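Local coordinates for protein beta-galactosidase (PDB 6Y2K) that hydrolyses beta-galactosides, releasing terminal galactose, as a cold-active hexameric enzyme of glycoside hydrolase family GH42, at residues F37-I42 / T72-P77; G101-Y106 / D140-C145; C6-H11 / Y31-E36. All coordinates share one frame; numbering follows the deposited sequence.

Interaction 1 of 3, residues F37-I42 / T72-P77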
loop_
_atom_site.group_PDB
_atom_site.type_symbol
_atom_site.label_atom_id
_atom_site.label_comp_id
_atom_site.label_asym_id
_atom_site.label_seq_id
_atom_site.Cartn_x
_atom_site.Cartn_y
_atom_site.Cartn_z
ATOM N N PHE A 37 -16.393 5.341 49.795
ATOM C CA PHE A 37 -17.236 6.391 49.203
ATOM C C PHE A 37 -18.490 6.721 50.025
ATOM O O PHE A 37 -19.444 7.298 49.487
ATOM C CB PHE A 37 -17.648 6.003 47.771
ATOM C CG PHE A 37 -16.489 5.796 46.823
ATOM C CD1 PHE A 37 -15.532 6.784 46.637
ATOM C CD2 PHE A 37 -16.397 4.636 46.064
ATOM C CE1 PHE A 37 -14.475 6.603 45.751
ATOM C CE2 PHE A 37 -15.360 4.460 45.162
ATOM C CZ PHE A 37 -14.397 5.440 45.005
ATOM N N SER A 38 -18.474 6.416 51.326
ATOM C CA SER A 38 -19.704 6.428 52.149
ATOM C C SER A 38 -19.938 7.684 53.015
ATOM O O SER A 38 -20.877 7.703 53.806
ATOM C CB SER A 38 -19.763 5.152 53.025
ATOM O OG SER A 38 -18.728 5.121 54.002
ATOM N N TRP A 39 -19.130 8.736 52.859
ATOM C CA TRP A 39 -19.263 9.920 53.728
ATOM C C TRP A 39 -20.674 10.516 53.715
ATOM O O TRP A 39 -21.199 10.834 54.776
ATOM C CB TRP A 39 -18.205 11.000 53.416
ATOM C CG TRP A 39 -17.913 11.988 54.541
ATOM C CD1 TRP A 39 -18.788 12.481 55.477
ATOM C CD2 TRP A 39 -16.659 12.643 54.801
ATOM N NE1 TRP A 39 -18.158 13.379 56.300
ATOM C CE2 TRP A 39 -16.853 13.501 55.911
ATOM C CE3 TRP A 39 -15.398 12.604 54.195
ATOM C CZ2 TRP A 39 -15.827 14.289 56.441
ATOM C CZ3 TRP A 39 -14.378 13.391 54.723
ATOM C CH2 TRP A 39 -14.599 14.219 55.839
ATOM N N SER A 40 -21.313 10.644 52.549
ATOM C CA SER A 40 -22.692 11.178 52.516
ATOM C C SER A 40 -23.720 10.265 53.211
ATOM O O SER A 40 -24.764 10.750 53.641
ATOM C CB SER A 40 -23.160 11.521 51.093
ATOM O OG SER A 40 -23.607 10.382 50.372
ATOM N N THR A 41 -23.431 8.966 53.315
ATOM C CA THR A 41 -24.271 8.035 54.086
ATOM C C THR A 41 -23.997 8.207 55.590
ATOM O O THR A 41 -24.930 8.241 56.393
ATOM C CB THR A 41 -24.033 6.574 53.645
ATOM O OG1 THR A 41 -24.328 6.439 52.247
ATOM C CG2 THR A 41 -24.909 5.599 54.429
ATOM N N ILE A 42 -22.721 8.344 55.953
ATOM C CA ILE A 42 -22.320 8.520 57.354
ATOM C C ILE A 42 -22.791 9.869 57.919
ATOM O O ILE A 42 -23.308 9.914 59.031
ATOM C CB ILE A 42 -20.788 8.414 57.545
ATOM C CG1 ILE A 42 -20.281 7.017 57.151
ATOM C CG2 ILE A 42 -20.396 8.712 58.999
ATOM C CD1 ILE A 42 -18.787 6.946 56.922
ATOM N N THR A 72 -11.210 4.612 54.506
ATOM C CA THR A 72 -11.552 5.953 54.968
ATOM C C THR A 72 -12.207 6.674 53.777
ATOM O O THR A 72 -11.770 6.496 52.640
ATOM C CB THR A 72 -10.357 6.776 55.528
ATOM O OG1 THR A 72 -9.409 7.091 54.496
ATOM C CG2 THR A 72 -9.676 6.035 56.660
ATOM N N PRO A 73 -13.257 7.470 54.032
ATOM C CA PRO A 73 -14.099 8.009 52.968
ATOM C C PRO A 73 -13.674 9.376 52.401
ATOM O O PRO A 73 -14.502 10.093 51.822
ATOM C CB PRO A 73 -15.456 8.111 53.666
ATOM C CG PRO A 73 -15.079 8.537 55.040
ATOM C CD PRO A 73 -13.843 7.740 55.360
ATOM N N THR A 74 -12.391 9.700 52.502
ATOM C CA THR A 74 -11.907 11.057 52.237
ATOM C C THR A 74 -11.725 11.416 50.749
ATOM O O THR A 74 -11.454 12.579 50.431
ATOM C CB THR A 74 -10.595 11.331 53.000
ATOM O OG1 THR A 74 -9.620 10.338 52.670
ATOM C CG2 THR A 74 -10.826 11.309 54.499
ATOM N N ALA A 75 -11.883 10.447 49.849
ATOM C CA ALA A 75 -11.815 10.705 48.404
ATOM C C ALA A 75 -13.005 11.499 47.901
ATOM O O ALA A 75 -12.889 12.218 46.903
ATOM C CB ALA A 75 -11.721 9.393 47.633
ATOM N N THR A 76 -14.144 11.346 48.576
ATOM C CA THR A 76 -15.410 11.926 48.152
ATOM C C THR A 76 -16.132 12.604 49.326
ATOM O O THR A 76 -17.140 12.094 49.812
ATOM C CB THR A 76 -16.316 10.850 47.504
ATOM O OG1 THR A 76 -16.281 9.641 48.268
ATOM C CG2 THR A 76 -15.846 10.537 46.102
ATOM N N PRO A 77 -15.619 13.769 49.783
ATOM C CA PRO A 77 -16.325 14.493 50.847
ATOM C C PRO A 77 -17.657 15.088 50.351
ATOM O O PRO A 77 -17.797 15.347 49.144
ATOM C CB PRO A 77 -15.340 15.596 51.243
ATOM C CG PRO A 77 -14.526 15.830 50.010
ATOM C CD PRO A 77 -14.392 14.477 49.363
HETATM O O HOH W 1 -17.035 9.604 50.832
#
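Two loops that follow neighbouring strands of the eight-stranded TIM barrel, 29-34 and 67-71, meet here, the first running into helix 39-42 and the second folding as a type I beta turn from Pro73 to Thr76. Their polar bridge is a single water, held by four bonds with its roles divided evenly. It accepts from the amide of Trp39 (N to water 3.0 Å) and from the Thr76 hydroxyl, and it donates to the carbonyls of Pro73 (O to water 2.8 Å) and Thr76 (O to water 2.7 Å). This matters because the turn closes poorly by itself: its bond from Thr76 N to Pro73 O is weak and 3.5 Å long, so the Pro73 carbonyl is left to the water for its stronger bond.

On one flank of the water Trp39 has CG anti to its backbone N (chi1 -158°), which lays the indole along the turn. Its CE3 edge comes to Pro73 O in the ring plane at 3.6 Å, while CB rests on Pro73 CB at 4.0 Å. Its CZ3 reaches the methyl of Thr74, whose hydroxyl is turned instead to Asp140 and Gln226. The indole NE1 is bonded to Glu43, and helix 111-128 packs on the ring through Tyr113 and Met120.

The other flank belongs to Phe37, which crosses Thr76 obliquely. A neighbouring subunit closes over it: the ring of its Trp183 meets that of Phe37, and its Ser184 hydroxyl bonds the Phe37 carbonyl, so this junction also belongs to the hexamer interface. Thr76 OG1 sits in the crowded position between N and the carbonyl carbon (chi1 43°), where it serves the water and also lies in the Phe37 ring plane, 3.4 Å from the edge atom CD1.

Interaction 2 of 3, residues G101-Y106 / D140-C145. With GOL (glycerol), chain D.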
loop_
_atom_site.group_PDB
_atom_site.type_symbol
_atom_site.label_atom_id
_atom_site.label_comp_id
_atom_site.label_asym_id
_atom_site.label_seq_id
_atom_site.Cartn_x
_atom_site.Cartn_y
_atom_site.Cartn_z
ATOM N N GLY A 101 -19.334 17.111 42.153
ATOM C CA GLY A 101 -20.215 16.448 41.192
ATOM C C GLY A 101 -19.677 15.143 40.626
ATOM O O GLY A 101 -20.406 14.438 39.906
ATOM N N SER A 102 -18.402 14.847 40.923
ATOM C CA SER A 102 -17.747 13.601 40.551
ATOM C C SER A 102 -17.030 13.083 41.812
ATOM O O SER A 102 -17.705 12.820 42.826
ATOM C CB SER A 102 -16.817 13.816 39.329
ATOM O OG SER A 102 -15.721 14.685 39.609
ATOM N N ARG A 103 -15.708 12.939 41.773
ATOM C CA ARG A 103 -14.934 12.525 42.952
ATOM C C ARG A 103 -13.574 13.209 42.956
ATOM O O ARG A 103 -13.192 13.825 41.963
ATOM C CB ARG A 103 -14.767 10.991 42.999
ATOM C CG ARG A 103 -14.099 10.363 41.776
ATOM C CD ARG A 103 -13.853 8.870 41.983
ATOM N NE ARG A 103 -13.310 8.225 40.786
ATOM C CZ ARG A 103 -13.187 6.905 40.612
ATOM N NH1 ARG A 103 -13.577 6.029 41.547
ATOM N NH2 ARG A 103 -12.672 6.452 39.473
ATOM N N ARG A 104 -12.867 13.088 44.086
ATOM C CA ARG A 104 -11.513 13.625 44.277
ATOM C C ARG A 104 -11.432 15.161 44.192
ATOM O O ARG A 104 -10.407 15.727 43.801
ATOM C CB ARG A 104 -10.512 12.948 43.318
ATOM C CG ARG A 104 -10.350 11.440 43.538
ATOM C CD ARG A 104 -8.933 10.981 43.176
ATOM N NE ARG A 104 -8.004 11.800 43.929
ATOM C CZ ARG A 104 -7.731 11.633 45.218
ATOM N NH1 ARG A 104 -8.230 10.609 45.908
ATOM N NH2 ARG A 104 -6.929 12.488 45.821
ATOM N N HIS A 105 -12.494 15.816 44.651
ATOM C CA HIS A 105 -12.621 17.292 44.641
ATOM C C HIS A 105 -11.970 17.936 45.873
ATOM O O HIS A 105 -12.636 18.498 46.742
ATOM C CB HIS A 105 -14.098 17.722 44.502
ATOM C CG HIS A 105 -15.053 16.823 45.221
ATOM N ND1 HIS A 105 -15.626 15.729 44.612
ATOM C CD2 HIS A 105 -15.487 16.814 46.504
ATOM C CE1 HIS A 105 -16.401 15.104 45.478
ATOM N NE2 HIS A 105 -16.336 15.741 46.635
ATOM N N TYR A 106 -10.646 17.844 45.934
ATOM C CA TYR A 106 -9.849 18.583 46.899
ATOM C C TYR A 106 -8.410 18.680 46.420
ATOM O O TYR A 106 -7.948 17.832 45.640
ATOM C CB TYR A 106 -9.886 17.919 48.286
ATOM C CG TYR A 106 -9.273 16.527 48.379
ATOM C CD1 TYR A 106 -7.908 16.354 48.632
ATOM C CD2 TYR A 106 -10.065 15.381 48.258
ATOM C CE1 TYR A 106 -7.343 15.082 48.736
ATOM C CE2 TYR A 106 -9.511 14.109 48.346
ATOM C CZ TYR A 106 -8.152 13.963 48.593
ATOM O OH TYR A 106 -7.610 12.701 48.693
ATOM N N ASP A 140 -8.195 6.631 51.987
ATOM C CA ASP A 140 -8.700 7.397 50.844
ATOM C C ASP A 140 -9.035 6.403 49.687
ATOM O O ASP A 140 -9.548 5.293 49.948
ATOM C CB ASP A 140 -7.655 8.483 50.493
ATOM C CG ASP A 140 -8.214 9.652 49.671
ATOM O OD1 ASP A 140 -8.199 9.541 48.414
ATOM O OD2 ASP A 140 -8.579 10.699 50.264
ATOM N N ASN A 141 -8.790 6.793 48.437
ATOM C CA ASN A 141 -9.031 5.938 47.274
ATOM C C ASN A 141 -8.340 6.542 46.049
ATOM O O ASN A 141 -8.754 7.592 45.565
ATOM C CB ASN A 141 -10.529 5.787 46.981
ATOM C CG ASN A 141 -10.800 4.743 45.909
ATOM O OD1 ASN A 141 -10.742 3.525 46.175
ATOM N ND2 ASN A 141 -11.075 5.205 44.687
ATOM N N GLU A 142 -7.286 5.880 45.579
ATOM C CA GLU A 142 -6.592 6.245 44.341
ATOM C C GLU A 142 -6.146 7.703 44.338
ATOM O O GLU A 142 -6.605 8.517 43.533
ATOM C CB GLU A 142 -7.454 5.928 43.101
ATOM C CG GLU A 142 -7.690 4.440 42.837
ATOM C CD GLU A 142 -8.311 4.174 41.468
ATOM O OE1 GLU A 142 -9.123 5.006 41.011
ATOM O OE2 GLU A 142 -7.989 3.136 40.836
ATOM N N TYR A 143 -5.241 8.019 45.261
ATOM C CA TYR A 143 -4.578 9.312 45.302
ATOM C C TYR A 143 -4.109 9.643 43.900
ATOM O O TYR A 143 -3.487 8.800 43.249
ATOM C CB TYR A 143 -3.325 9.287 46.196
ATOM C CG TYR A 143 -3.533 9.135 47.691
ATOM C CD1 TYR A 143 -4.543 9.820 48.361
ATOM C CD2 TYR A 143 -2.669 8.350 48.447
ATOM C CE1 TYR A 143 -4.705 9.698 49.740
ATOM C CE2 TYR A 143 -2.826 8.219 49.822
ATOM C CZ TYR A 143 -3.839 8.895 50.465
ATOM O OH TYR A 143 -3.990 8.763 51.835
ATOM N N GLY A 144 -4.412 10.856 43.442
ATOM C CA GLY A 144 -3.915 11.343 42.160
ATOM C C GLY A 144 -4.810 11.049 40.965
ATOM O O GLY A 144 -4.635 11.686 39.922
ATOM N N CYS A 145 -5.786 10.138 41.096
ATOM C CA CYS A 145 -6.630 9.770 39.947
ATOM C C CYS A 145 -7.259 11.026 39.352
ATOM O O CYS A 145 -7.593 11.972 40.078
ATOM C CB CYS A 145 -7.729 8.765 40.316
ATOM S SG CYS A 145 -8.445 7.921 38.874
HETATM C C1 GOL D . -13.109 1.420 38.202
HETATM O O1 GOL D . -12.567 0.755 37.029
HETATM C C2 GOL D . -12.597 2.860 38.429
HETATM O O2 GOL D . -13.370 3.433 39.516
HETATM C C3 GOL D . -11.088 2.869 38.723
HETATM O O3 GOL D . -10.481 4.184 38.644
#
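The tight half of this contact is a pocket built round the guanidinium of Arg104, between the loop before helix 111-128 and the one after barrel strand 134-138. The Arg104 chain bends at chi2 and chi3 (chi3 54°), which carries CD over Cys145 CB and turns the guanidinium into the type II turn from Glu142 to Cys145. One face lies against that turn, with Gly144 N 3.5 Å above its plane. At the edge, NH1 forms a salt bridge with Asp140 OD1 at 2.7 Å, in the guanidinium plane and on the syn lone pair of the oxygen, and adds a weak bond to Asn141 O. NE is bonded to Thr148, and NH2 gives a weak bond to Tyr106 OH.

Asp140 OD1 also takes the amide of Asn141 (N to OD1 2.8 Å) from above the carboxylate plane. OD2 meets Tyr106 OH tip to tip at 2.7 Å, a weak bond, and more strongly Thr74. An alanine in place of Arg104 would remove the charge partner of Asp140 and would probably loosen the turn bearing Glu142.

Arg103, partly exposed, makes the loose side. Its extended chain has NE bonded to His146, and NH2 stays 4.1 Å from Glu142 OE1, which lies well out of plane, so only charges interact. A glycerol, probably from the crystallisation liquor, bridges the two: Arg103 NH2 donates to its O2 at 3.1 Å, and its O3 donates to Glu142 OE1 at 2.9 Å. Asn-Glu at the end of the fourth barrel strand is a signature of clan GH-A, whose glutamate is the acid/base; Glu142 probably has that role, and the polyol probably marks the sugar pocket. The donors round Asp140 are likely to keep it ionised.

Interaction 3 of 3, residues C6-H11 / Y31-E36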
loop_
_atom_site.group_PDB
_atom_site.type_symbol
_atom_site.label_atom_id
_atom_site.label_comp_id
_atom_site.label_asym_id
_atom_site.label_seq_id
_atom_site.Cartn_x
_atom_site.Cartn_y
_atom_site.Cartn_z
ATOM N N CYS A 6 -14.388 -5.946 46.142
ATOM C CA CYS A 6 -14.804 -4.603 46.529
ATOM C C CYS A 6 -16.331 -4.570 46.536
ATOM O O CYS A 6 -16.965 -4.969 45.558
ATOM C CB CYS A 6 -14.246 -3.569 45.548
ATOM S SG CYS A 6 -12.448 -3.596 45.447
ATOM N N TYR A 7 -16.909 -4.088 47.639
ATOM C CA TYR A 7 -18.340 -4.233 47.943
ATOM C C TYR A 7 -18.944 -2.921 48.453
ATOM O O TYR A 7 -18.275 -2.149 49.146
ATOM C CB TYR A 7 -18.486 -5.330 49.005
ATOM C CG TYR A 7 -19.893 -5.676 49.454
ATOM C CD1 TYR A 7 -20.925 -5.862 48.540
ATOM C CD2 TYR A 7 -20.175 -5.873 50.808
ATOM C CE1 TYR A 7 -22.208 -6.209 48.970
ATOM C CE2 TYR A 7 -21.446 -6.221 51.243
ATOM C CZ TYR A 7 -22.459 -6.390 50.330
ATOM O OH TYR A 7 -23.716 -6.734 50.776
ATOM N N TYR A 8 -20.208 -2.674 48.089
ATOM C CA TYR A 8 -20.940 -1.449 48.462
ATOM C C TYR A 8 -22.288 -1.804 49.095
ATOM O O TYR A 8 -23.326 -1.693 48.458
ATOM C CB TYR A 8 -21.060 -0.522 47.241
ATOM C CG TYR A 8 -19.660 -0.170 46.778
ATOM C CD1 TYR A 8 -18.980 -0.998 45.878
ATOM C CD2 TYR A 8 -18.975 0.898 47.335
ATOM C CE1 TYR A 8 -17.678 -0.733 45.502
ATOM C CE2 TYR A 8 -17.670 1.179 46.960
ATOM C CZ TYR A 8 -17.032 0.354 46.041
ATOM O OH TYR A 8 -15.751 0.606 45.675
ATOM N N PRO A 9 -22.275 -2.243 50.369
ATOM C CA PRO A 9 -23.544 -2.571 51.041
ATOM C C PRO A 9 -24.529 -1.391 51.057
ATOM O O PRO A 9 -25.738 -1.601 50.932
ATOM C CB PRO A 9 -23.112 -2.956 52.455
ATOM C CG PRO A 9 -21.784 -2.328 52.640
ATOM C CD PRO A 9 -21.134 -2.315 51.291
ATOM N N GLU A 10 -24.000 -0.168 51.148
ATOM C CA GLU A 10 -24.820 1.043 51.061
ATOM C C GLU A 10 -25.548 1.262 49.714
ATOM O O GLU A 10 -26.442 2.120 49.628
ATOM C CB GLU A 10 -24.002 2.294 51.466
ATOM C CG GLU A 10 -23.042 2.862 50.418
ATOM C CD GLU A 10 -21.652 2.248 50.405
ATOM O OE1 GLU A 10 -21.454 1.076 50.839
ATOM O OE2 GLU A 10 -20.740 2.961 49.926
ATOM N N HIS A 11 -25.172 0.525 48.667
ATOM C CA HIS A 11 -25.896 0.572 47.387
ATOM C C HIS A 11 -27.058 -0.410 47.266
ATOM O O HIS A 11 -27.800 -0.347 46.279
ATOM C CB HIS A 11 -24.931 0.342 46.226
ATOM C CG HIS A 11 -23.875 1.395 46.102
ATOM N ND1 HIS A 11 -22.862 1.320 45.177
ATOM C CD2 HIS A 11 -23.670 2.540 46.794
ATOM C CE1 HIS A 11 -22.067 2.367 45.312
ATOM N NE2 HIS A 11 -22.541 3.128 46.282
ATOM N N TYR A 31 -11.569 -11.840 51.597
ATOM C CA TYR A 31 -11.452 -10.433 51.992
ATOM C C TYR A 31 -12.485 -9.583 51.260
ATOM O O TYR A 31 -12.789 -9.828 50.097
ATOM C CB TYR A 31 -10.063 -9.880 51.670
ATOM C CG TYR A 31 -8.988 -10.310 52.625
ATOM C CD1 TYR A 31 -8.509 -11.616 52.609
ATOM C CD2 TYR A 31 -8.431 -9.415 53.536
ATOM C CE1 TYR A 31 -7.517 -12.028 53.481
ATOM C CE2 TYR A 31 -7.432 -9.812 54.412
ATOM C CZ TYR A 31 -6.981 -11.122 54.383
ATOM O OH TYR A 31 -5.989 -11.544 55.240
ATOM N N VAL A 32 -13.010 -8.572 51.949
ATOM C CA VAL A 32 -14.024 -7.683 51.385
ATOM C C VAL A 32 -13.702 -6.238 51.753
ATOM O O VAL A 32 -13.523 -5.932 52.938
ATOM C CB VAL A 32 -15.433 -8.033 51.906
ATOM C CG1 VAL A 32 -16.493 -7.139 51.257
ATOM C CG2 VAL A 32 -15.743 -9.503 51.655
ATOM N N ARG A 33 -13.639 -5.352 50.753
ATOM C CA ARG A 33 -13.425 -3.927 51.010
ATOM C C ARG A 33 -14.766 -3.186 51.046
ATOM O O ARG A 33 -15.630 -3.412 50.200
ATOM C CB ARG A 33 -12.495 -3.298 49.972
ATOM C CG ARG A 33 -12.035 -1.897 50.346
ATOM C CD ARG A 33 -11.365 -1.173 49.192
ATOM N NE ARG A 33 -12.289 -0.945 48.083
ATOM C CZ ARG A 33 -11.952 -0.404 46.913
ATOM N NH1 ARG A 33 -10.703 -0.004 46.677
ATOM N NH2 ARG A 33 -12.880 -0.259 45.971
ATOM N N VAL A 34 -14.942 -2.326 52.050
ATOM C CA VAL A 34 -16.113 -1.441 52.135
ATOM C C VAL A 34 -15.743 -0.043 52.648
ATOM O O VAL A 34 -14.709 0.134 53.297
ATOM C CB VAL A 34 -17.227 -2.016 53.055
ATOM C CG1 VAL A 34 -17.641 -3.414 52.607
ATOM C CG2 VAL A 34 -16.803 -2.021 54.517
ATOM N N GLY A 35 -16.597 0.937 52.337
ATOM C CA GLY A 35 -16.636 2.217 53.063
ATOM C C GLY A 35 -16.020 3.475 52.456
ATOM O O GLY A 35 -16.336 4.581 52.912
ATOM N N GLU A 36 -15.174 3.334 51.436
ATOM C CA GLU A 36 -14.375 4.478 50.937
ATOM C C GLU A 36 -15.160 5.602 50.231
ATOM O O GLU A 36 -14.629 6.702 50.073
ATOM C CB GLU A 36 -13.179 4.005 50.076
ATOM C CG GLU A 36 -13.440 3.690 48.594
ATOM C CD GLU A 36 -14.231 2.412 48.327
ATOM O OE1 GLU A 36 -14.694 1.726 49.278
ATOM O OE2 GLU A 36 -14.398 2.089 47.129
HETATM O O HOH W 2 -18.803 0.254 50.611
#
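Glu36 OE2 takes the hydroxyl of Tyr8 on its syn lone pair in a very short bond, OH to OE2 2.5 Å, with the two side chains crossing at about a right angle. The same oxygen forms a salt bridge with Arg33 NH2, but from well outside the guanidinium plane, so the attraction is one of charge and no N-H points at it. Arg33 is in fact sandwiched: Cys6 SG lies 3.3 Å above one face, and Glu36 CD lies 3.6 Å from the plane on the opposite face. The bend at chi3 of Arg33 (64°) brings the group under the sulfur, while its NH1 is taken by Glu314 and Gln138.

The backbone sets these side chains in place. Cys6 and Arg33 pair as a parallel beta bridge, both side chains on the same face of the sheet, and Tyr7 N donates to Arg33 O at 2.9 Å, the amide approaching nearly along the C=O axis (161°). Tyr7 therefore goes to the other side, where its CB packs on Val32 CG1 at 3.5 Å and its hydroxyl finds Asp20. Just beyond the strand ends, a water receives the amide of Gly35 and donates to Tyr7 O and Glu10 OE1, tying the loops together.

Strands 2-6 and 29-34, with helix 17-27 between them, form a beta-alpha-beta crossover, the repeating unit of the TIM barrel. Arg33 and Glu314 both lie near the C-terminal ends of their strands, 29-34 and 310-315, which places the charged cluster at the C-terminal end of the barrel, where TIM-barrel active sites lie.

In the fold
The three contacts follow the barrel round its first four strands, 2-6, 29-34, 67-71 and 134-138, and come in series along the chain: interaction 3, then 1, then 2. Interaction 1 lies between the others and touches both, its centre lying about 11 Å from that of interaction 2 and about 12 Å from that of interaction 3; the outer two are about 17 Å apart. Pro73 packs on Gly35, Phe37 on Tyr8, and Thr72 bonds to the Asp140 amide, while Asn141 also touches Arg33 and Glu36. All three touch a neighbouring subunit, so the loops of the probable active site are continuous with the hexamer interface.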